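Local coordinates for protein eukaryotic translation initiation factor 2D (Homo sapiens, PDB 5W2F) that delivers tRNA to the P-site of the eukaryotic ribosome without needing GTP, and is represented by its C-terminal part, a SWIB/MDM2 region followed by a SUI1 domain, at residues Q95-P99 against E185-P189; I145-C150 against H177-L181. All coordinates share one frame; numbering follows the deposited sequence.

Contact 1 (Q95-P99 against E185-P189)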
ATOM      1  N   GLN A  95       5.428  -2.816  -1.811  1.00 18.07           N
ATOM      2  CA  GLN A  95       6.258  -3.246  -2.917  1.00 18.68           C
ATOM      3  C   GLN A  95       5.614  -4.437  -3.598  1.00 19.85           C
ATOM      4  O   GLN A  95       5.290  -5.437  -2.939  1.00 21.51           O
ATOM      5  CB  GLN A  95       7.648  -3.625  -2.428  1.00 20.16           C
ATOM      6  CG  GLN A  95       8.579  -4.097  -3.531  1.00 20.97           C
ATOM      7  CD  GLN A  95       9.890  -4.566  -2.965  1.00 24.78           C
ATOM      8  OE1 GLN A  95      10.791  -3.774  -2.733  1.00 33.34           O
ATOM      9  NE2 GLN A  95       9.983  -5.856  -2.708  1.00 29.58           N
ATOM     10  N   VAL A  96       5.474  -4.336  -4.916  1.00 18.25           N
ATOM     11  CA  VAL A  96       4.891  -5.406  -5.735  1.00 18.55           C
ATOM     12  C   VAL A  96       5.984  -5.985  -6.621  1.00 19.24           C
ATOM     13  O   VAL A  96       6.713  -5.225  -7.283  1.00 20.83           O
ATOM     14  CB  VAL A  96       3.782  -4.869  -6.647  1.00 21.81           C
ATOM     15  CG1 VAL A  96       3.160  -6.000  -7.447  1.00 21.30           C
ATOM     16  CG2 VAL A  96       2.762  -4.107  -5.855  1.00 25.43           C
ATOM     17  N   THR A  97       6.109  -7.311  -6.639  1.00 21.08           N
ATOM     18  CA  THR A  97       7.074  -7.952  -7.544  1.00 22.13           C
ATOM     19  C   THR A  97       6.325  -8.807  -8.543  1.00 21.65           C
ATOM     20  O   THR A  97       5.794  -9.849  -8.199  1.00 24.48           O
ATOM     21  CB  THR A  97       8.131  -8.776  -6.778  1.00 27.00           C
ATOM     22  OG1 THR A  97       8.774  -7.927  -5.825  1.00 28.10           O
ATOM     23  CG2 THR A  97       9.191  -9.341  -7.726  1.00 29.26           C
ATOM     24  N   LEU A  98       6.289  -8.335  -9.777  1.00 20.25           N
ATOM     25  CA  LEU A  98       5.689  -9.072 -10.863  1.00 20.75           C
ATOM     26  C   LEU A  98       6.713 -10.085 -11.364  1.00 19.33           C
ATOM     27  O   LEU A  98       7.920  -9.828 -11.321  1.00 21.45           O
ATOM     28  CB  LEU A  98       5.233  -8.130 -11.977  1.00 20.44           C
ATOM     29  CG  LEU A  98       4.198  -7.067 -11.579  1.00 22.15           C
ATOM     30  CD1 LEU A  98       3.956  -6.137 -12.732  1.00 23.20           C
ATOM     31  CD2 LEU A  98       2.900  -7.698 -11.100  1.00 25.12           C
ATOM     32  N   PRO A  99       6.241 -11.240 -11.859  1.00 20.63           N
ATOM     33  CA  PRO A  99       7.193 -12.232 -12.374  1.00 20.52           C
ATOM     34  C   PRO A  99       8.096 -11.689 -13.466  1.00 22.14           C
ATOM     35  O   PRO A  99       7.645 -11.023 -14.410  1.00 25.28           O
ATOM     36  CB  PRO A  99       6.285 -13.323 -12.942  1.00 22.84           C
ATOM     37  CG  PRO A  99       5.031 -13.174 -12.157  1.00 23.75           C
ATOM     38  CD  PRO A  99       4.862 -11.703 -11.999  1.00 22.39           C
ATOM     39  N   GLU A 185      -0.717 -15.619 -14.326  1.00 22.83           N
ATOM     40  CA  GLU A 185       0.335 -14.933 -15.073  1.00 24.14           C
ATOM     41  C   GLU A 185       1.122 -13.928 -14.247  1.00 22.27           C
ATOM     42  O   GLU A 185       2.352 -13.933 -14.296  1.00 25.79           O
ATOM     43  CB  GLU A 185      -0.245 -14.252 -16.289  1.00 25.61           C
ATOM     44  CG  GLU A 185      -0.735 -15.237 -17.301  1.00 31.48           C
ATOM     45  CD  GLU A 185       0.377 -16.176 -17.767  1.00 39.27           C
ATOM     46  OE1 GLU A 185       1.434 -15.681 -18.202  1.00 42.32           O
ATOM     47  OE2 GLU A 185       0.206 -17.405 -17.646  1.00 47.63           O
ATOM     48  N   TYR A 186       0.433 -13.105 -13.456  1.00 20.39           N
ATOM     49  CA  TYR A 186       1.126 -12.105 -12.638  1.00 21.18           C
ATOM     50  C   TYR A 186       1.344 -12.520 -11.189  1.00 20.32           C
ATOM     51  O   TYR A 186       1.989 -11.787 -10.454  1.00 21.05           O
ATOM     52  CB  TYR A 186       0.432 -10.738 -12.744  1.00 20.79           C
ATOM     53  CG  TYR A 186       0.506 -10.171 -14.137  1.00 22.17           C
ATOM     54  CD1 TYR A 186       1.745  -9.927 -14.732  1.00 25.66           C
ATOM     55  CD2 TYR A 186      -0.634  -9.858 -14.862  1.00 25.21           C
ATOM     56  CE1 TYR A 186       1.833  -9.417 -16.026  1.00 28.15           C
ATOM     57  CE2 TYR A 186      -0.547  -9.337 -16.139  1.00 27.38           C
ATOM     58  CZ  TYR A 186       0.682  -9.136 -16.727  1.00 27.95           C
ATOM     59  OH  TYR A 186       0.750  -8.625 -18.008  1.00 32.75           O
ATOM     60  N   GLN A 187       0.815 -13.682 -10.780  1.00 20.09           N
ATOM     61  CA  GLN A 187       1.073 -14.254  -9.437  0.54 21.46           C
ATOM     62  C   GLN A 187       0.712 -13.301  -8.300  1.00 20.95           C
ATOM     63  O   GLN A 187       1.350 -13.277  -7.243  1.00 23.22           O
ATOM     64  CB  GLN A 187       2.533 -14.724  -9.313  0.54 23.53           C
ATOM     65  CG  GLN A 187       2.872 -15.896 -10.220  0.54 25.27           C
ATOM     66  CD  GLN A 187       2.248 -17.196  -9.756  0.54 28.11           C
ATOM     67  OE1 GLN A 187       2.364 -17.569  -8.594  0.54 33.77           O
ATOM     68  NE2 GLN A 187       1.575 -17.891 -10.670  0.54 31.62           N
ATOM     69  N   LEU A 188      -0.340 -12.521  -8.512  1.00 19.57           N
ATOM     70  CA  LEU A 188      -0.778 -11.566  -7.522  1.00 20.03           C
ATOM     71  C   LEU A 188      -1.541 -12.279  -6.387  1.00 20.47           C
ATOM     72  O   LEU A 188      -2.155 -13.324  -6.623  1.00 21.60           O
ATOM     73  CB  LEU A 188      -1.636 -10.478  -8.158  1.00 20.68           C
ATOM     74  CG  LEU A 188      -0.928  -9.549  -9.139  1.00 22.01           C
ATOM     75  CD1 LEU A 188      -1.918  -8.597  -9.757  1.00 24.69           C
ATOM     76  CD2 LEU A 188       0.180  -8.757  -8.473  1.00 22.20           C
ATOM     77  N   PRO A 189      -1.526 -11.714  -5.169  1.00 21.92           N
ATOM     78  CA  PRO A 189      -2.221 -12.391  -4.065  1.00 22.54           C
ATOM     79  C   PRO A 189      -3.742 -12.312  -4.209  1.00 21.94           C
ATOM     80  O   PRO A 189      -4.298 -11.222  -4.381  1.00 21.43           O
ATOM     81  CB  PRO A 189      -1.774 -11.606  -2.826  1.00 24.35           C
ATOM     82  CG  PRO A 189      -0.617 -10.821  -3.263  1.00 28.71           C
ATOM     83  CD  PRO A 189      -0.834 -10.508  -4.702  1.00 24.23           C
TER
HETATM   84  O   HOH W   1       3.428 -11.207  -8.150  1.00 28.92           O
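Leu-98 lays its CD2 methyl against the CD2 methyl of Leu-188, 3.9 Å away, with the two side chains crossing at a slant. In Leu-98 CG stands beside the backbone N (chi1 -60°), and this carries the end of the chain nearer to 185-189. The same methyl also meets CB of Tyr-186. Val-96 adds its CG1 to CD2 of Leu-188 at 4.2 Å. Beside this apolar patch, Pro-99 sets its ring against the backbone. Its CD lies 3.3 Å from O of Tyr-186 and its CG 3.5 Å from O of Glu-185. In one of the two conformers of Gln-187, its CG touches CG of the proline ring, while its NE2 turns back to bond O of Glu-184. A water bridges the two backbones. It lies 2.7 Å from O of Thr-97 and 2.8 Å from O of Tyr-186. Gln-187 has positive phi and is the first residue to leave helical geometry after helix 175-185. The contact brings the sheet of strands 27-28, 4-8, 91-96 and 104-107, at the end of strand 91-96, against the loop between helix 175-185 and strand 193-194 of the SUI1 region, probably as an interdomain contact.

Contact 2 (I145-C150 against H177-L181). With FMT (formic acid), chain C.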
ATOM      1  N   ILE A 145      -3.882  -7.828 -24.051  1.00 25.81           N
ATOM      2  CA  ILE A 145      -3.800  -9.235 -23.691  1.00 26.91           C
ATOM      3  C   ILE A 145      -5.206  -9.856 -23.599  1.00 25.84           C
ATOM      4  O   ILE A 145      -5.460 -10.941 -24.139  1.00 28.89           O
ATOM      5  CB  ILE A 145      -3.054  -9.419 -22.352  1.00 26.73           C
ATOM      6  CG1 ILE A 145      -1.566  -9.069 -22.497  1.00 27.67           C
ATOM      7  CG2 ILE A 145      -3.231 -10.839 -21.832  1.00 28.23           C
ATOM      8  CD1 ILE A 145      -0.872  -8.848 -21.171  1.00 30.10           C
ATOM      9  N   LEU A 146      -6.107  -9.166 -22.906  1.00 25.27           N
ATOM     10  CA  LEU A 146      -7.454  -9.680 -22.732  1.00 24.30           C
ATOM     11  C   LEU A 146      -8.276  -9.681 -24.020  1.00 26.08           C
ATOM     12  O   LEU A 146      -9.106 -10.568 -24.210  1.00 27.60           O
ATOM     13  CB  LEU A 146      -8.207  -8.915 -21.644  1.00 22.51           C
ATOM     14  CG  LEU A 146      -7.659  -9.134 -20.236  1.00 22.95           C
ATOM     15  CD1 LEU A 146      -8.397  -8.223 -19.272  1.00 22.30           C
ATOM     16  CD2 LEU A 146      -7.853 -10.580 -19.808  1.00 24.63           C
ATOM     17  N   GLN A 147      -8.056  -8.716 -24.913  1.00 25.26           N
ATOM     18  CA  GLN A 147      -8.786  -8.723 -26.184  1.00 27.15           C
ATOM     19  C   GLN A 147      -8.506 -10.033 -26.951  1.00 29.39           C
ATOM     20  O   GLN A 147      -9.432 -10.644 -27.510  1.00 31.31           O
ATOM     21  CB  GLN A 147      -8.454  -7.474 -27.012  1.00 28.77           C
ATOM     22  CG  GLN A 147      -9.313  -7.274 -28.269  1.00 31.02           C
ATOM     23  CD  GLN A 147      -9.306  -5.825 -28.775  1.00 34.78           C
ATOM     24  OE1 GLN A 147      -9.948  -4.923 -28.213  1.00 34.91           O
ATOM     25  NE2 GLN A 147      -8.593  -5.606 -29.838  1.00 39.59           N
ATOM     26  N   GLN A 148      -7.249 -10.478 -26.932  1.00 29.83           N
ATOM     27  CA  GLN A 148      -6.857 -11.760 -27.529  1.00 34.66           C
ATOM     28  C   GLN A 148      -7.367 -12.958 -26.734  1.00 33.14           C
ATOM     29  O   GLN A 148      -7.966 -13.856 -27.314  1.00 36.83           O
ATOM     30  CB  GLN A 148      -5.331 -11.846 -27.654  1.00 37.00           C
ATOM     31  CG  GLN A 148      -4.798 -13.097 -28.356  1.00 44.37           C
ATOM     32  CD  GLN A 148      -5.161 -13.156 -29.832  1.00 52.62           C
ATOM     33  OE1 GLN A 148      -5.779 -14.120 -30.297  1.00 65.11           O
ATOM     34  NE2 GLN A 148      -4.781 -12.122 -30.577  1.00 60.45           N
ATOM     35  N   ARG A 149      -7.143 -12.957 -25.413  1.00 32.20           N
ATOM     36  CA  ARG A 149      -7.502 -14.095 -24.546  1.00 31.23           C
ATOM     37  C   ARG A 149      -9.008 -14.321 -24.535  1.00 32.00           C
ATOM     38  O   ARG A 149      -9.468 -15.467 -24.610  1.00 36.37           O
ATOM     39  CB  ARG A 149      -7.012 -13.872 -23.108  1.00 32.22           C
ATOM     40  CG  ARG A 149      -7.127 -15.071 -22.158  1.00 35.78           C
ATOM     41  CD  ARG A 149      -6.067 -16.124 -22.460  1.00 41.48           C
ATOM     42  NE  ARG A 149      -6.022 -17.194 -21.458  1.00 40.13           N
ATOM     43  CZ  ARG A 149      -5.048 -18.099 -21.356  1.00 42.57           C
ATOM     44  NH1 ARG A 149      -5.114 -19.022 -20.404  1.00 43.35           N
ATOM     45  NH2 ARG A 149      -4.000 -18.100 -22.193  1.00 44.57           N
ATOM     46  N   CYS A 150      -9.763 -13.225 -24.440  1.00 30.31           N
ATOM     47  CA  CYS A 150     -11.215 -13.291 -24.329  1.00 28.77           C
ATOM     48  C   CYS A 150     -11.948 -13.367 -25.666  1.00 31.03           C
ATOM     49  O   CYS A 150     -13.128 -13.709 -25.687  1.00 33.06           O
ATOM     50  CB  CYS A 150     -11.738 -12.079 -23.576  1.00 26.97           C
ATOM     51  SG  CYS A 150     -11.031 -11.839 -21.934  1.00 26.66           S
ATOM     52  N   HIS A 177     -11.148 -15.083 -16.985  1.00 20.09           N
ATOM     53  CA  HIS A 177      -9.910 -14.734 -17.667  1.00 20.69           C
ATOM     54  C   HIS A 177      -9.043 -13.786 -16.838  1.00 20.49           C
ATOM     55  O   HIS A 177      -7.810 -13.849 -16.916  1.00 21.38           O
ATOM     56  CB  HIS A 177     -10.202 -14.132 -19.037  1.00 21.06           C
ATOM     57  CG  HIS A 177     -10.824 -15.098 -19.993  1.00 23.25           C
ATOM     58  ND1 HIS A 177     -10.220 -16.281 -20.372  1.00 24.91           N
ATOM     59  CD2 HIS A 177     -12.007 -15.050 -20.650  1.00 24.46           C
ATOM     60  CE1 HIS A 177     -11.006 -16.913 -21.228  1.00 25.13           C
ATOM     61  NE2 HIS A 177     -12.087 -16.179 -21.428  1.00 27.56           N
ATOM     62  N   LEU A 178      -9.675 -12.900 -16.071  1.00 19.18           N
ATOM     63  CA  LEU A 178      -8.910 -12.076 -15.130  1.00 19.24           C
ATOM     64  C   LEU A 178      -8.294 -12.922 -14.024  1.00 18.95           C
ATOM     65  O   LEU A 178      -7.209 -12.607 -13.547  1.00 20.16           O
ATOM     66  CB  LEU A 178      -9.750 -10.963 -14.499  1.00 19.48           C
ATOM     67  CG  LEU A 178      -9.887  -9.679 -15.290  1.00 21.34           C
ATOM     68  CD1 LEU A 178      -8.528  -9.006 -15.455  1.00 19.87           C
ATOM     69  CD2 LEU A 178     -10.563  -9.900 -16.634  1.00 22.71           C
ATOM     70  N   GLY A 179      -8.995 -13.959 -13.580  1.00 19.91           N
ATOM     71  CA  GLY A 179      -8.392 -14.883 -12.629  1.00 20.59           C
ATOM     72  C   GLY A 179      -7.107 -15.475 -13.170  1.00 19.73           C
ATOM     73  O   GLY A 179      -6.070 -15.461 -12.495  1.00 20.87           O
ATOM     74  N   TRP A 180      -7.145 -15.945 -14.415  1.00 21.06           N
ATOM     75  CA  TRP A 180      -5.931 -16.448 -15.046  1.00 21.59           C
ATOM     76  C   TRP A 180      -4.835 -15.380 -15.076  1.00 21.96           C
ATOM     77  O   TRP A 180      -3.701 -15.608 -14.653  1.00 22.04           O
ATOM     78  CB  TRP A 180      -6.240 -16.946 -16.458  1.00 23.85           C
ATOM     79  CG  TRP A 180      -5.023 -17.070 -17.307  1.00 26.42           C
ATOM     80  CD1 TRP A 180      -4.083 -18.051 -17.242  1.00 29.99           C
ATOM     81  CD2 TRP A 180      -4.554 -16.126 -18.290  1.00 26.47           C
ATOM     82  NE1 TRP A 180      -3.075 -17.802 -18.141  1.00 31.73           N
ATOM     83  CE2 TRP A 180      -3.344 -16.632 -18.804  1.00 30.97           C
ATOM     84  CE3 TRP A 180      -5.061 -14.930 -18.806  1.00 28.50           C
ATOM     85  CZ2 TRP A 180      -2.623 -15.973 -19.801  1.00 33.10           C
ATOM     86  CZ3 TRP A 180      -4.323 -14.255 -19.785  1.00 29.49           C
ATOM     87  CH2 TRP A 180      -3.125 -14.789 -20.273  1.00 30.41           C
ATOM     88  N   LEU A 181      -5.175 -14.224 -15.610  1.00 20.83           N
ATOM     89  CA  LEU A 181      -4.176 -13.196 -15.845  1.00 20.01           C
ATOM     90  C   LEU A 181      -3.541 -12.744 -14.541  1.00 19.76           C
ATOM     91  O   LEU A 181      -2.310 -12.666 -14.429  1.00 20.85           O
ATOM     92  CB  LEU A 181      -4.793 -12.002 -16.583  1.00 21.19           C
ATOM     93  CG  LEU A 181      -3.814 -10.873 -16.965  1.00 22.45           C
ATOM     94  CD1 LEU A 181      -2.709 -11.403 -17.870  1.00 25.35           C
ATOM     95  CD2 LEU A 181      -4.501  -9.681 -17.619  1.00 26.40           C
TER
HETATM   96  C   FMT C 602      -8.307 -18.506 -18.775  1.00 36.69           C
HETATM   97  O1  FMT C 602      -7.436 -19.363 -18.673  1.00 44.65           O
HETATM   98  O2  FMT C 602      -8.049 -17.457 -19.547  1.00 33.44           O
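Arg-149 has CG anti to the backbone N (chi1 -171°) and bends at chi2 (74°), which lays its guanidinium over the indole of Trp-180. In Trp-180 CG is likewise anti to the backbone N, and this points the indole toward helix 139-150. The two planes are nearly parallel. CZ of Arg-149 stands 3.6 Å from the centroid of the six-membered ring, a cation-pi stack, and CD of Arg-149 makes a CH-pi contact with the same ring. A formic acid molecule, probably from the crystallisation liquor, lies at the guanidinium edge. NE of Arg-149 bonds its O2 at 2.8 Å and NH1 of Arg-149 bonds its O1 at 2.9 Å, both almost straight. ND1 of His-177 also donates to O2, at 2.6 Å, so two bonds grip that oxygen. Helices 139-150 and 175-185 both belong to the SUI1 alpha/beta fold, and their segments here cross at 124° with axes 11.0 Å apart. Away from the formic acid, the contact is apolar. CD1 of Leu-146 meets CD2 of Leu-178 at 3.8 Å, and CD2 of Leu-181 meets CD2 of Leu-146. CG2 of Ile-145 touches CD1 of Leu-181 and reaches the edge of the Trp-180 ring. SG of Cys-150 approaches CD2 of His-177 obliquely at 3.6 Å.

Overall arrangement
Helix 175-185 connects the two contacts, whose centres lie about 16 Å apart. Contact 2 uses it from its third residue to just past its middle, and contact 1 uses its last residue and the loop that follows. Two probable backbone bonds, each reaching back five residues, tie them: Tyr-186 N to Leu-181 O at 2.9 Å, and Glu-185 N to Trp-180 O at 3.0 Å. Tyr-186 also reaches across, with its OH 3.6 Å from CD1 of Ile-145. Contact 2 is internal to the SUI1 domain, whereas contact 1 sets that domain against the sheet containing strand 91-96. The formic acid is held within contact 2 and says nothing certain about function.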